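Coat protein (Sulfolobus turreted icosahedral virus, PDB 2BBD) forms the capsid shell of an archaeal virus as its major coat protein, probably as a double jelly-roll building block related to those of eukaryotic and bacterial viruses. Local coordinates at residues A[10-15]-A[20-25]; A[66-71]-A[121-126]; A[133-138]-A[148-153]; A[176-181]-A[318-323]; A[280-285]-A[310-315]. All coordinates share one frame; numbering follows the deposited sequence.

Contact 1 (A[10-15]-A[20-25]); sequences QTYAWT and IPIKIP
The ring of Y12, on strand 2-13, packs on both I20 and I22 of strand 19-24. With I22 it makes a CH-pi contact: CG1 of I22 stands 3.6 Å from the centroid of the Y12 ring, only 12° off the ring normal. The two methyl groups of I22 spread the contact along the ring, CD1 lying 3.5 Å from CD2 of Y12, while CG2 reaches the phenol end, 3.3 Å from OH of Y12. The ring is brought over I22 because CG of Y12 stands anti to the carbonyl carbon (chi1 -53°).

The second apolar contact is with I20. Its CG2 comes to 3.7 Å from CD1 of Y12, approaching obliquely, and its CD1 touches the carbonyl O of A13. Branching serves the two isoleucines differently: I22 covers the ring with both branches, whereas I20 gives CG2 to the ring and sends its CG1-CD1 branch to A13.

The polar contacts are made entirely through water. OH of Y12 is 2.7 Å from the O of water 1, which accepts from the backbone N of K23. The same OH of Y12 is 2.8 Å from the O of water 2, which donates to the O of K23. The two strands belong to different sheets: Y12 pairs through its backbone with F150, whereas I20 and I22 pair with I135 and L133.

Tyrosine thus serves both environments at this sheet edge, its ring closing over buried isoleucines while its hydroxyl, through two waters, engages the N-H and C=O of K23.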
# COMPACT_ATOMS: atom_id res chain seq x y z
N GLN A 10 19.90 -12.82 -5.86
CA GLN A 10 20.34 -11.46 -6.16
C GLN A 10 19.72 -10.42 -5.22
O GLN A 10 18.50 -10.39 -5.02
CB GLN A 10 19.99 -11.13 -7.61
CG GLN A 10 20.38 -9.73 -8.05
CD GLN A 10 20.27 -9.52 -9.56
OE1 GLN A 10 20.54 -8.43 -10.06
NE2 GLN A 10 19.88 -10.58 -10.28
N THR A 11 20.57 -9.57 -4.65
CA THR A 11 20.11 -8.53 -3.75
C THR A 11 20.41 -7.18 -4.39
O THR A 11 21.17 -7.11 -5.35
CB THR A 11 20.80 -8.61 -2.37
OG1 THR A 11 22.20 -8.38 -2.53
CG2 THR A 11 20.58 -9.98 -1.75
N TYR A 12 19.81 -6.12 -3.85
CA TYR A 12 20.00 -4.79 -4.41
C TYR A 12 20.41 -3.80 -3.33
O TYR A 12 19.70 -3.62 -2.33
CB TYR A 12 18.71 -4.35 -5.09
CG TYR A 12 18.23 -5.38 -6.09
CD1 TYR A 12 18.67 -5.36 -7.42
CD2 TYR A 12 17.42 -6.44 -5.68
CE1 TYR A 12 18.31 -6.38 -8.32
CE2 TYR A 12 17.06 -7.47 -6.57
CZ TYR A 12 17.51 -7.42 -7.89
OH TYR A 12 17.17 -8.42 -8.75
N ALA A 13 21.56 -3.18 -3.53
CA ALA A 13 22.07 -2.23 -2.56
C ALA A 13 21.21 -0.99 -2.48
O ALA A 13 20.63 -0.53 -3.46
CB ALA A 13 23.52 -1.83 -2.91
N TRP A 14 21.13 -0.44 -1.27
CA TRP A 14 20.38 0.77 -1.06
C TRP A 14 21.33 1.94 -1.29
O TRP A 14 22.39 2.00 -0.68
CB TRP A 14 19.85 0.83 0.39
CG TRP A 14 18.89 1.97 0.63
CD1 TRP A 14 17.53 1.90 0.61
CD2 TRP A 14 19.22 3.35 0.83
NE1 TRP A 14 16.99 3.15 0.78
CE2 TRP A 14 18.00 4.06 0.92
CE3 TRP A 14 20.43 4.06 0.95
CZ2 TRP A 14 17.96 5.44 1.12
CZ3 TRP A 14 20.38 5.44 1.15
CH2 TRP A 14 19.15 6.11 1.23
N THR A 15 20.96 2.83 -2.22
CA THR A 15 21.70 4.07 -2.47
C THR A 15 20.59 5.11 -2.58
O THR A 15 19.50 4.80 -3.05
CB THR A 15 22.53 4.06 -3.79
OG1 THR A 15 21.68 3.74 -4.90
CG2 THR A 15 23.68 3.06 -3.70
N ILE A 20 15.54 1.30 -8.67
CA ILE A 20 16.05 -0.06 -8.80
C ILE A 20 15.02 -1.01 -9.42
O ILE A 20 14.08 -1.43 -8.75
CB ILE A 20 16.44 -0.61 -7.40
CG1 ILE A 20 17.35 0.39 -6.68
CG2 ILE A 20 17.10 -1.96 -7.55
CD1 ILE A 20 17.67 -0.00 -5.24
N PRO A 21 15.18 -1.34 -10.72
CA PRO A 21 14.24 -2.24 -11.38
C PRO A 21 14.63 -3.68 -11.08
O PRO A 21 15.75 -4.10 -11.35
CB PRO A 21 14.40 -1.89 -12.86
CG PRO A 21 15.86 -1.56 -12.96
CD PRO A 21 16.11 -0.73 -11.69
N ILE A 22 13.70 -4.44 -10.50
CA ILE A 22 13.97 -5.83 -10.16
C ILE A 22 13.08 -6.73 -11.00
O ILE A 22 11.87 -6.57 -11.03
CB ILE A 22 13.69 -6.10 -8.67
CG1 ILE A 22 14.55 -5.17 -7.80
CG2 ILE A 22 14.00 -7.54 -8.33
CD1 ILE A 22 14.19 -5.23 -6.30
N LYS A 23 13.69 -7.68 -11.70
CA LYS A 23 12.91 -8.60 -12.51
C LYS A 23 12.42 -9.73 -11.63
O LYS A 23 13.19 -10.33 -10.88
CB LYS A 23 13.77 -9.17 -13.65
CG LYS A 23 12.97 -10.00 -14.65
CD LYS A 23 11.85 -9.18 -15.29
CE LYS A 23 11.41 -9.81 -16.59
NZ LYS A 23 12.57 -10.05 -17.50
N ILE A 24 11.13 -10.01 -11.69
CA ILE A 24 10.55 -11.08 -10.89
C ILE A 24 10.48 -12.35 -11.72
O ILE A 24 9.92 -12.36 -12.81
CB ILE A 24 9.15 -10.68 -10.40
CG1 ILE A 24 9.24 -9.39 -9.57
CG2 ILE A 24 8.54 -11.81 -9.59
CD1 ILE A 24 10.16 -9.50 -8.36
N PRO A 25 11.06 -13.45 -11.22
CA PRO A 25 11.06 -14.74 -11.93
C PRO A 25 9.65 -15.33 -12.02
O PRO A 25 8.89 -15.30 -11.04
CB PRO A 25 11.98 -15.61 -11.08
CG PRO A 25 12.84 -14.62 -10.33
CD PRO A 25 11.86 -13.54 -9.98
O HOH W 1 16.73 -8.04 -11.39
O HOH W 2 15.94 -10.78 -9.71

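Contact 2 (A[66-71]-A[121-126]); sequences LSYEGS and ARFPAT
An aromatic pair, Y68 from strand 61-68 and F123 from the end of strand 108-123, bridges the two facing sheets of what is probably a jelly-roll sandwich. The stack is edge-to-face (T-shaped): the edge of F123 is directed at the face of Y68, with centroids 4.7 Å apart and planes at 69°. CZ of F123 stands over the centre of the tyrosine ring, 3.5 Å from CD1 of Y68, and CE1 of F123 lies farther toward the phenol end, 3.6 Å from CE1 of Y68.

Y68 turns its face to F123 by placing CG between the backbone N and the carbonyl carbon (chi1 61°), a crowded position. F123 reaches across with CG anti to its own backbone N (chi1 -165°). The selenomethionine M176 packs on Y68.

Large, apolar rings suit this place, buried between the sheets among L74 and I131, which touch both. Just after F123 the chain bends at P124, the centre of an inverse gamma turn. The slightly positive C-H edge of phenylalanine meets the electron-rich face of tyrosine, so the contact is probably weakly electrostatic as well as dispersive, and it needs no hydrogen bond between the two segments.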
# COMPACT_ATOMS: atom_id res chain seq x y z
N LEU A 66 4.99 -2.03 -9.04
CA LEU A 66 4.96 -3.42 -9.50
C LEU A 66 4.13 -3.47 -10.77
O LEU A 66 2.95 -3.09 -10.78
CB LEU A 66 4.36 -4.33 -8.43
CG LEU A 66 4.32 -5.82 -8.81
CD1 LEU A 66 5.75 -6.35 -8.95
CD2 LEU A 66 3.57 -6.61 -7.77
N SER A 67 4.75 -3.92 -11.85
CA SER A 67 4.08 -4.00 -13.13
C SER A 67 4.59 -5.16 -13.98
O SER A 67 5.64 -5.74 -13.71
CB SER A 67 4.29 -2.69 -13.88
OG SER A 67 5.64 -2.57 -14.28
N TYR A 68 3.82 -5.50 -15.02
CA TYR A 68 4.19 -6.57 -15.94
C TYR A 68 3.77 -6.15 -17.34
O TYR A 68 2.93 -5.26 -17.51
CB TYR A 68 3.51 -7.89 -15.55
CG TYR A 68 2.01 -7.86 -15.57
CD1 TYR A 68 1.29 -7.25 -14.55
CD2 TYR A 68 1.30 -8.40 -16.64
CE1 TYR A 68 -0.11 -7.18 -14.58
CE2 TYR A 68 -0.09 -8.34 -16.69
CZ TYR A 68 -0.79 -7.73 -15.66
OH TYR A 68 -2.16 -7.64 -15.73
N GLU A 69 4.38 -6.78 -18.34
CA GLU A 69 4.09 -6.48 -19.74
C GLU A 69 4.26 -5.01 -20.05
O GLU A 69 3.58 -4.46 -20.92
CB GLU A 69 2.67 -6.93 -20.09
CG GLU A 69 2.62 -8.37 -20.53
CD GLU A 69 1.21 -8.91 -20.54
OE1 GLU A 69 0.30 -8.17 -20.98
OE2 GLU A 69 1.01 -10.07 -20.13
N GLY A 70 5.17 -4.37 -19.33
CA GLY A 70 5.47 -2.97 -19.53
C GLY A 70 4.47 -1.93 -19.05
O GLY A 70 4.85 -1.00 -18.35
N SER A 71 3.20 -2.09 -19.41
CA SER A 71 2.20 -1.09 -19.05
C SER A 71 1.16 -1.45 -18.01
O SER A 71 0.35 -0.60 -17.65
CB SER A 71 1.47 -0.65 -20.31
OG SER A 71 0.79 -1.74 -20.90
N ALA A 121 -2.73 -11.77 -4.89
CA ALA A 121 -3.83 -12.72 -5.00
C ALA A 121 -3.20 -14.01 -5.52
O ALA A 121 -2.40 -14.64 -4.81
CB ALA A 121 -4.88 -12.19 -5.97
N ARG A 122 -3.55 -14.42 -6.73
CA ARG A 122 -2.92 -15.61 -7.30
C ARG A 122 -2.65 -15.28 -8.76
O ARG A 122 -3.34 -15.73 -9.66
CB ARG A 122 -3.81 -16.85 -7.17
CG ARG A 122 -2.98 -18.13 -7.18
CD ARG A 122 -3.84 -19.38 -7.08
NE ARG A 122 -4.71 -19.53 -8.25
CZ ARG A 122 -5.45 -20.60 -8.48
NH1 ARG A 122 -5.43 -21.62 -7.62
NH2 ARG A 122 -6.21 -20.66 -9.56
N PHE A 123 -1.62 -14.45 -8.96
CA PHE A 123 -1.20 -13.97 -10.26
C PHE A 123 -0.64 -15.06 -11.17
O PHE A 123 0.27 -15.79 -10.78
CB PHE A 123 -0.16 -12.87 -10.05
CG PHE A 123 0.12 -12.05 -11.26
CD1 PHE A 123 -0.82 -11.13 -11.71
CD2 PHE A 123 1.32 -12.18 -11.95
CE1 PHE A 123 -0.57 -10.35 -12.85
CE2 PHE A 123 1.59 -11.41 -13.08
CZ PHE A 123 0.64 -10.49 -13.53
N PRO A 124 -1.18 -15.18 -12.40
CA PRO A 124 -0.73 -16.19 -13.37
C PRO A 124 0.58 -15.74 -14.03
O PRO A 124 0.63 -15.47 -15.24
CB PRO A 124 -1.90 -16.25 -14.34
CG PRO A 124 -2.35 -14.81 -14.40
CD PRO A 124 -2.28 -14.36 -12.94
N ALA A 125 1.63 -15.67 -13.22
CA ALA A 125 2.94 -15.20 -13.67
C ALA A 125 3.52 -15.96 -14.86
O ALA A 125 4.20 -15.37 -15.69
CB ALA A 125 3.91 -15.23 -12.51
N THR A 126 3.26 -17.26 -14.94
CA THR A 126 3.78 -18.06 -16.04
C THR A 126 3.09 -17.75 -17.37
O THR A 126 3.50 -18.24 -18.41
CB THR A 126 3.63 -19.56 -15.74
OG1 THR A 126 2.25 -19.88 -15.53
CG2 THR A 126 4.42 -19.94 -14.50

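Contact 3 (A[133-138]-A[148-153]); sequences LSILTG and ASFYIT
F150 reaches across from strand 148-153 to strand 133-137, and its ring meets two side chains there. From CB, the side chain leaves with CG anti to the carbonyl carbon (chi1 -70°), which carries the ring toward strand 133-137. The near end of the ring meets I135: CG lies 4.0 Å and CD2 3.9 Å from CD1 of that isoleucine. This methyl sits over one face, displaced from the middle toward the rim, in a CH-pi contact at 4.1 Å from the centroid of the F150 ring. Farther out, CE2 and CZ meet the other branch of I135, CZ being 3.7 Å from CG2. On the opposite flank of the ring, CE1 meets CG2 of T137 at 3.8 Å, a methyl that comes in at the edge, near the ring plane.

The threonine divides its two branches between two tasks. Its methyl packs on F150, while its buried OG1 is held by hydrogen bonds to T15 O and T18 N. Isoleucine suits position 135 because two branches from one CB can both reach the aromatic ring.

Two residues away on each strand, the packing is lighter, with CD2 of L133 4.2 Å from CD1 of I152. V35 touches both L133 and F150, and L37 also lies on F150, so strand 29-43 adds to the same core.

The segment axes pass 11.1 Å apart with directions 160° from one another, and no hydrogen bond joins them. Strands facing each other at this spacing through apolar side chains are characteristic of a beta sandwich, here probably the N-terminal of two jelly rolls.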
# COMPACT_ATOMS: atom_id res chain seq x y z
N LEU A 133 9.54 -5.20 -10.45
CA LEU A 133 9.30 -4.49 -9.20
C LEU A 133 10.33 -3.36 -9.17
O LEU A 133 11.52 -3.60 -9.03
CB LEU A 133 9.51 -5.40 -7.99
CG LEU A 133 9.54 -4.66 -6.64
CD1 LEU A 133 8.19 -4.00 -6.35
CD2 LEU A 133 9.88 -5.63 -5.54
N SER A 134 9.86 -2.13 -9.31
CA SER A 134 10.77 -0.99 -9.29
C SER A 134 10.77 -0.32 -7.92
O SER A 134 9.73 0.05 -7.39
CB SER A 134 10.37 0.01 -10.37
OG SER A 134 10.34 -0.61 -11.64
N ILE A 135 11.95 -0.20 -7.33
CA ILE A 135 12.05 0.46 -6.04
C ILE A 135 12.82 1.75 -6.20
O ILE A 135 14.02 1.73 -6.52
CB ILE A 135 12.80 -0.41 -5.00
CG1 ILE A 135 12.14 -1.78 -4.88
CG2 ILE A 135 12.80 0.28 -3.62
CD1 ILE A 135 12.91 -2.74 -3.98
N LEU A 136 12.13 2.87 -6.03
CA LEU A 136 12.78 4.17 -6.09
C LEU A 136 13.12 4.48 -4.64
O LEU A 136 12.22 4.68 -3.81
CB LEU A 136 11.84 5.25 -6.65
CG LEU A 136 12.38 6.70 -6.56
CD1 LEU A 136 13.72 6.86 -7.32
CD2 LEU A 136 11.33 7.63 -7.13
N THR A 137 14.41 4.47 -4.31
CA THR A 137 14.80 4.72 -2.94
C THR A 137 14.59 6.16 -2.53
O THR A 137 14.55 7.06 -3.37
CB THR A 137 16.27 4.38 -2.70
OG1 THR A 137 17.08 5.21 -3.55
CG2 THR A 137 16.53 2.89 -2.98
N GLY A 138 14.47 6.37 -1.22
CA GLY A 138 14.29 7.71 -0.71
C GLY A 138 15.65 8.32 -0.42
O GLY A 138 16.66 7.93 -1.02
N ALA A 148 22.85 -0.84 3.65
CA ALA A 148 21.92 -1.96 3.55
C ALA A 148 21.61 -2.39 2.11
O ALA A 148 22.03 -1.75 1.14
CB ALA A 148 20.62 -1.59 4.28
N SER A 149 20.84 -3.47 2.00
CA SER A 149 20.42 -4.03 0.72
C SER A 149 18.98 -4.55 0.81
O SER A 149 18.48 -4.87 1.89
CB SER A 149 21.32 -5.20 0.32
OG SER A 149 22.66 -4.80 0.09
N PHE A 150 18.33 -4.63 -0.35
CA PHE A 150 16.98 -5.15 -0.44
C PHE A 150 17.03 -6.62 -0.77
O PHE A 150 17.72 -7.03 -1.71
CB PHE A 150 16.19 -4.46 -1.55
CG PHE A 150 15.85 -3.03 -1.27
CD1 PHE A 150 16.62 -2.01 -1.81
CD2 PHE A 150 14.74 -2.70 -0.50
CE1 PHE A 150 16.28 -0.67 -1.59
CE2 PHE A 150 14.39 -1.37 -0.28
CZ PHE A 150 15.16 -0.35 -0.82
N TYR A 151 16.29 -7.41 0.02
CA TYR A 151 16.16 -8.84 -0.18
C TYR A 151 14.75 -9.11 -0.67
O TYR A 151 13.77 -8.63 -0.09
CB TYR A 151 16.41 -9.58 1.14
CG TYR A 151 17.81 -9.41 1.65
CD1 TYR A 151 18.22 -8.19 2.18
CD2 TYR A 151 18.75 -10.44 1.56
CE1 TYR A 151 19.53 -7.99 2.61
CE2 TYR A 151 20.06 -10.26 1.98
CZ TYR A 151 20.45 -9.03 2.51
OH TYR A 151 21.74 -8.83 2.92
N ILE A 152 14.65 -9.87 -1.76
CA ILE A 152 13.37 -10.18 -2.36
C ILE A 152 12.95 -11.63 -2.11
O ILE A 152 13.72 -12.55 -2.36
CB ILE A 152 13.42 -9.96 -3.88
CG1 ILE A 152 13.95 -8.56 -4.18
CG2 ILE A 152 12.05 -10.21 -4.49
CD1 ILE A 152 13.13 -7.40 -3.57
N THR A 153 11.73 -11.82 -1.61
CA THR A 153 11.25 -13.17 -1.34
C THR A 153 9.91 -13.38 -2.02
O THR A 153 8.99 -12.59 -1.88
CB THR A 153 11.12 -13.42 0.16
OG1 THR A 153 12.40 -13.28 0.77
CG2 THR A 153 10.61 -14.82 0.42

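Contact 4 (A[176-181]-A[318-323]); sequences MPLATV and DQLAAL
L178 meets two successive residues of helix 317-321, Q319 and L320. CD1 of L178 lies 3.4 Å from OE1 of Q319 and 4.0 Å from its CB, while CG of L178 is 4.0 Å from CD2 of L320. The two leucines lie antiparallel, each running past the other, and CD1 of L320 also comes within 3.9 Å of the backbone O of L178. CG of L178 stands anti to the backbone N (chi1 -178°), which carries CG and CD1 out to the helix.

OE1 of Q319 abuts the leucine but takes its hydrogen bond from the N of A172. A long, flexible glutamine therefore suits this place: its CB adds aliphatic packing on L178, and its tip ties the helix to another part of the same loop.

Behind L178, the loop is shaped by a type I beta turn from P177 to T180. OG1 of T180 donates to O of P177 at 2.7 Å, tilted 35° from the carbonyl plane, beside a weak backbone bond from T180 N. The ring of P177 fixes phi near -60° as the chain enters the turn. The loop that holds it leads into strand 182-193, consistent with a linker between two jelly rolls.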
# COMPACT_ATOMS: atom_id res chain seq x y z
N MSE A 176 -5.33 -15.16 -19.63
CA MSE A 176 -5.18 -15.60 -18.25
C MSE A 176 -6.33 -16.48 -17.80
O MSE A 176 -7.35 -16.58 -18.49
CB MSE A 176 -5.15 -14.40 -17.29
CG MSE A 176 -4.18 -13.29 -17.64
SE MSE A 176 -4.32 -11.90 -16.26
CE MSE A 176 -2.49 -11.24 -16.28
N PRO A 177 -6.19 -17.13 -16.64
CA PRO A 177 -7.28 -17.98 -16.16
C PRO A 177 -8.54 -17.13 -15.98
O PRO A 177 -8.45 -15.94 -15.67
CB PRO A 177 -6.74 -18.51 -14.82
CG PRO A 177 -5.27 -18.57 -15.06
CD PRO A 177 -4.99 -17.28 -15.80
N LEU A 178 -9.70 -17.75 -16.19
CA LEU A 178 -10.98 -17.06 -16.06
C LEU A 178 -11.18 -16.52 -14.65
O LEU A 178 -11.63 -15.39 -14.48
CB LEU A 178 -12.12 -18.03 -16.39
CG LEU A 178 -13.55 -17.48 -16.35
CD1 LEU A 178 -13.76 -16.53 -17.53
CD2 LEU A 178 -14.55 -18.63 -16.42
N ALA A 179 -10.85 -17.33 -13.65
CA ALA A 179 -11.01 -16.95 -12.24
C ALA A 179 -9.89 -16.06 -11.70
O ALA A 179 -9.54 -16.12 -10.52
CB ALA A 179 -11.12 -18.21 -11.38
N THR A 180 -9.34 -15.21 -12.56
CA THR A 180 -8.25 -14.34 -12.15
C THR A 180 -8.68 -13.03 -11.46
O THR A 180 -9.53 -12.29 -11.97
CB THR A 180 -7.35 -13.97 -13.35
OG1 THR A 180 -6.64 -15.14 -13.79
CG2 THR A 180 -6.34 -12.88 -12.95
N VAL A 181 -8.08 -12.78 -10.30
CA VAL A 181 -8.32 -11.55 -9.56
C VAL A 181 -6.99 -10.79 -9.57
O VAL A 181 -5.99 -11.27 -9.03
CB VAL A 181 -8.72 -11.83 -8.09
CG1 VAL A 181 -8.92 -10.51 -7.35
CG2 VAL A 181 -10.00 -12.65 -8.03
N ASP A 318 -17.21 -9.53 -16.75
CA ASP A 318 -18.44 -9.83 -17.49
C ASP A 318 -18.71 -11.33 -17.62
O ASP A 318 -19.75 -11.81 -17.16
CB ASP A 318 -18.38 -9.17 -18.87
CG ASP A 318 -18.40 -7.66 -18.78
OD1 ASP A 318 -18.04 -6.99 -19.77
OD2 ASP A 318 -18.79 -7.14 -17.71
N GLN A 319 -17.79 -12.07 -18.23
CA GLN A 319 -17.97 -13.51 -18.38
C GLN A 319 -18.42 -14.16 -17.08
O GLN A 319 -19.39 -14.92 -17.06
CB GLN A 319 -16.66 -14.17 -18.86
CG GLN A 319 -16.28 -13.85 -20.29
CD GLN A 319 -15.17 -14.75 -20.81
OE1 GLN A 319 -14.02 -14.65 -20.37
NE2 GLN A 319 -15.51 -15.63 -21.74
N LEU A 320 -17.72 -13.85 -15.98
CA LEU A 320 -18.06 -14.42 -14.68
C LEU A 320 -19.47 -14.05 -14.24
O LEU A 320 -20.11 -14.79 -13.49
CB LEU A 320 -17.07 -13.95 -13.62
CG LEU A 320 -15.66 -14.55 -13.68
CD1 LEU A 320 -14.75 -13.79 -12.74
CD2 LEU A 320 -15.71 -16.02 -13.30
N ALA A 321 -19.95 -12.90 -14.70
CA ALA A 321 -21.29 -12.43 -14.34
C ALA A 321 -22.37 -13.45 -14.70
O ALA A 321 -23.40 -13.53 -14.03
CB ALA A 321 -21.57 -11.09 -15.03
N ALA A 322 -22.12 -14.22 -15.76
CA ALA A 322 -23.05 -15.25 -16.23
C ALA A 322 -23.78 -15.97 -15.09
O ALA A 322 -25.01 -16.08 -15.10
CB ALA A 322 -22.32 -16.26 -17.09
N LEU A 323 -23.02 -16.47 -14.11
CA LEU A 323 -23.62 -17.17 -12.98
C LEU A 323 -24.60 -16.27 -12.22
O LEU A 323 -24.22 -15.55 -11.29
CB LEU A 323 -22.52 -17.67 -12.03

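Contact 5 (A[280-285]-A[310-315]); sequences NGDLDL and VSYVLP
The close part of this contact is a single hydrogen bond, in which OH of Y312 donates to OD2 of D282 at 2.7 Å. The carboxylate uses its anti lone pair, and OD2 lies at the edge of the tyrosine ring, in its plane, also 3.5 Å from CE1 of Y312. The two flat groups are turned strongly against each other, with planes 79° apart. Y312 reaches the aspartate because CG stands between the backbone N and the carbonyl carbon (chi1 56°).

These segments lie on strands 270-284 and 303-313, which are not neighbours: strand 210-219 runs between them in a large mixed sheet, so the side chains bridge over it, and I210 of that strand touches Y312. This part of the sheet probably belongs to the second, C-terminal jelly roll. Tyrosine suits such a span, being long and ending in a donor, and aspartate offers a short side chain ending in an acceptor.

Beyond the bond the contact is sparse, and neither residue is fully buried. V181 packs against the tyrosine from the loop side, and a bound 2-methyl-2,4-pentanediol, probably from the crystallisation liquor, lies about 4 Å from the Y312 side chain.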
# COMPACT_ATOMS: atom_id res chain seq x y z
N ASN A 280 -22.51 -4.01 1.46
CA ASN A 280 -22.64 -5.45 1.59
C ASN A 280 -21.55 -6.02 0.69
O ASN A 280 -21.76 -6.21 -0.51
CB ASN A 280 -24.02 -5.92 1.15
CG ASN A 280 -24.23 -7.40 1.38
OD1 ASN A 280 -23.85 -8.23 0.55
ND2 ASN A 280 -24.82 -7.75 2.52
N GLY A 281 -20.39 -6.28 1.28
CA GLY A 281 -19.26 -6.78 0.51
C GLY A 281 -18.40 -5.59 0.13
O GLY A 281 -18.61 -4.49 0.66
N ASP A 282 -17.45 -5.78 -0.77
CA ASP A 282 -16.58 -4.68 -1.18
C ASP A 282 -17.33 -3.75 -2.12
O ASP A 282 -18.35 -4.12 -2.70
CB ASP A 282 -15.33 -5.20 -1.91
CG ASP A 282 -14.52 -6.15 -1.05
OD1 ASP A 282 -14.33 -5.87 0.15
OD2 ASP A 282 -14.06 -7.17 -1.60
N LEU A 283 -16.81 -2.54 -2.26
CA LEU A 283 -17.42 -1.54 -3.12
C LEU A 283 -17.03 -1.80 -4.58
O LEU A 283 -15.93 -1.46 -5.01
CB LEU A 283 -16.95 -0.15 -2.70
CG LEU A 283 -17.60 1.03 -3.42
CD1 LEU A 283 -19.11 0.97 -3.22
CD2 LEU A 283 -17.04 2.34 -2.88
N ASP A 284 -17.95 -2.40 -5.33
CA ASP A 284 -17.70 -2.73 -6.73
C ASP A 284 -18.10 -1.62 -7.69
O ASP A 284 -19.28 -1.41 -7.96
CB ASP A 284 -18.44 -4.02 -7.09
CG ASP A 284 -18.30 -4.39 -8.56
OD1 ASP A 284 -17.59 -3.69 -9.30
OD2 ASP A 284 -18.90 -5.41 -8.97
N LEU A 285 -17.10 -0.92 -8.22
CA LEU A 285 -17.36 0.16 -9.15
C LEU A 285 -16.89 -0.19 -10.56
O LEU A 285 -16.64 0.70 -11.37
CB LEU A 285 -16.66 1.43 -8.67
CG LEU A 285 -17.03 1.95 -7.28
CD1 LEU A 285 -16.40 3.32 -7.09
CD2 LEU A 285 -18.55 2.05 -7.11
N VAL A 310 -6.63 -0.11 -1.64
CA VAL A 310 -6.40 -1.53 -1.80
C VAL A 310 -7.61 -2.04 -2.58
O VAL A 310 -8.65 -2.34 -2.00
CB VAL A 310 -6.30 -2.24 -0.44
CG1 VAL A 310 -6.12 -3.72 -0.67
CG2 VAL A 310 -5.11 -1.69 0.35
N SER A 311 -7.45 -2.10 -3.90
CA SER A 311 -8.51 -2.54 -4.80
C SER A 311 -8.05 -3.69 -5.70
O SER A 311 -6.87 -4.05 -5.73
CB SER A 311 -8.97 -1.38 -5.68
OG SER A 311 -9.43 -0.28 -4.92
N TYR A 312 -8.99 -4.27 -6.44
CA TYR A 312 -8.70 -5.35 -7.38
C TYR A 312 -9.64 -5.27 -8.58
O TYR A 312 -10.68 -4.60 -8.53
CB TYR A 312 -8.81 -6.72 -6.72
CG TYR A 312 -10.13 -7.02 -6.06
CD1 TYR A 312 -10.38 -6.62 -4.75
CD2 TYR A 312 -11.13 -7.73 -6.74
CE1 TYR A 312 -11.59 -6.91 -4.13
CE2 TYR A 312 -12.34 -8.02 -6.13
CZ TYR A 312 -12.57 -7.61 -4.82
OH TYR A 312 -13.77 -7.87 -4.21
N VAL A 313 -9.27 -5.95 -9.65
CA VAL A 313 -10.06 -5.95 -10.87
C VAL A 313 -10.14 -7.37 -11.41
O VAL A 313 -9.19 -8.14 -11.29
CB VAL A 313 -9.40 -5.07 -11.96
CG1 VAL A 313 -10.15 -5.21 -13.28
CG2 VAL A 313 -9.39 -3.62 -11.52
N LEU A 314 -11.29 -7.70 -12.00
CA LEU A 314 -11.49 -9.01 -12.60
C LEU A 314 -11.34 -8.80 -14.10
O LEU A 314 -12.18 -8.16 -14.73
CB LEU A 314 -12.89 -9.55 -12.31
CG LEU A 314 -13.33 -9.61 -10.85
CD1 LEU A 314 -14.61 -10.43 -10.77
CD2 LEU A 314 -12.25 -10.24 -9.98
N PRO A 315 -10.27 -9.33 -14.69
CA PRO A 315 -10.05 -9.15 -16.13
C PRO A 315 -11.18 -9.72 -17.00
O PRO A 315 -11.38 -9.28 -18.13
CB PRO A 315 -8.71 -9.84 -16.36
CG PRO A 315 -8.69 -10.91 -15.32
CD PRO A 315 -9.23 -10.20 -14.10

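In the fold
Contacts 1, 2 and 3 all join the five-stranded sheet to the mixed eight-stranded sheet, and they come in that order along the chain. Contacts 1 and 3 are adjoining parts of one core, their centres 6 Å apart; contact 2 lies about 17 to 18 Å from both, centre to centre, touching contact 3 through L66 and L133. Contact 4 follows, bringing the loop before strand 182-193 to helix 317-321, and contact 5 falls within the span of chain between its two segments; their centres are 13 Å apart. The eight-stranded sheet also carries contact 5, across the chain's centre from contact 3, so it runs through both halves, consistent with a double jelly-roll capsid protein.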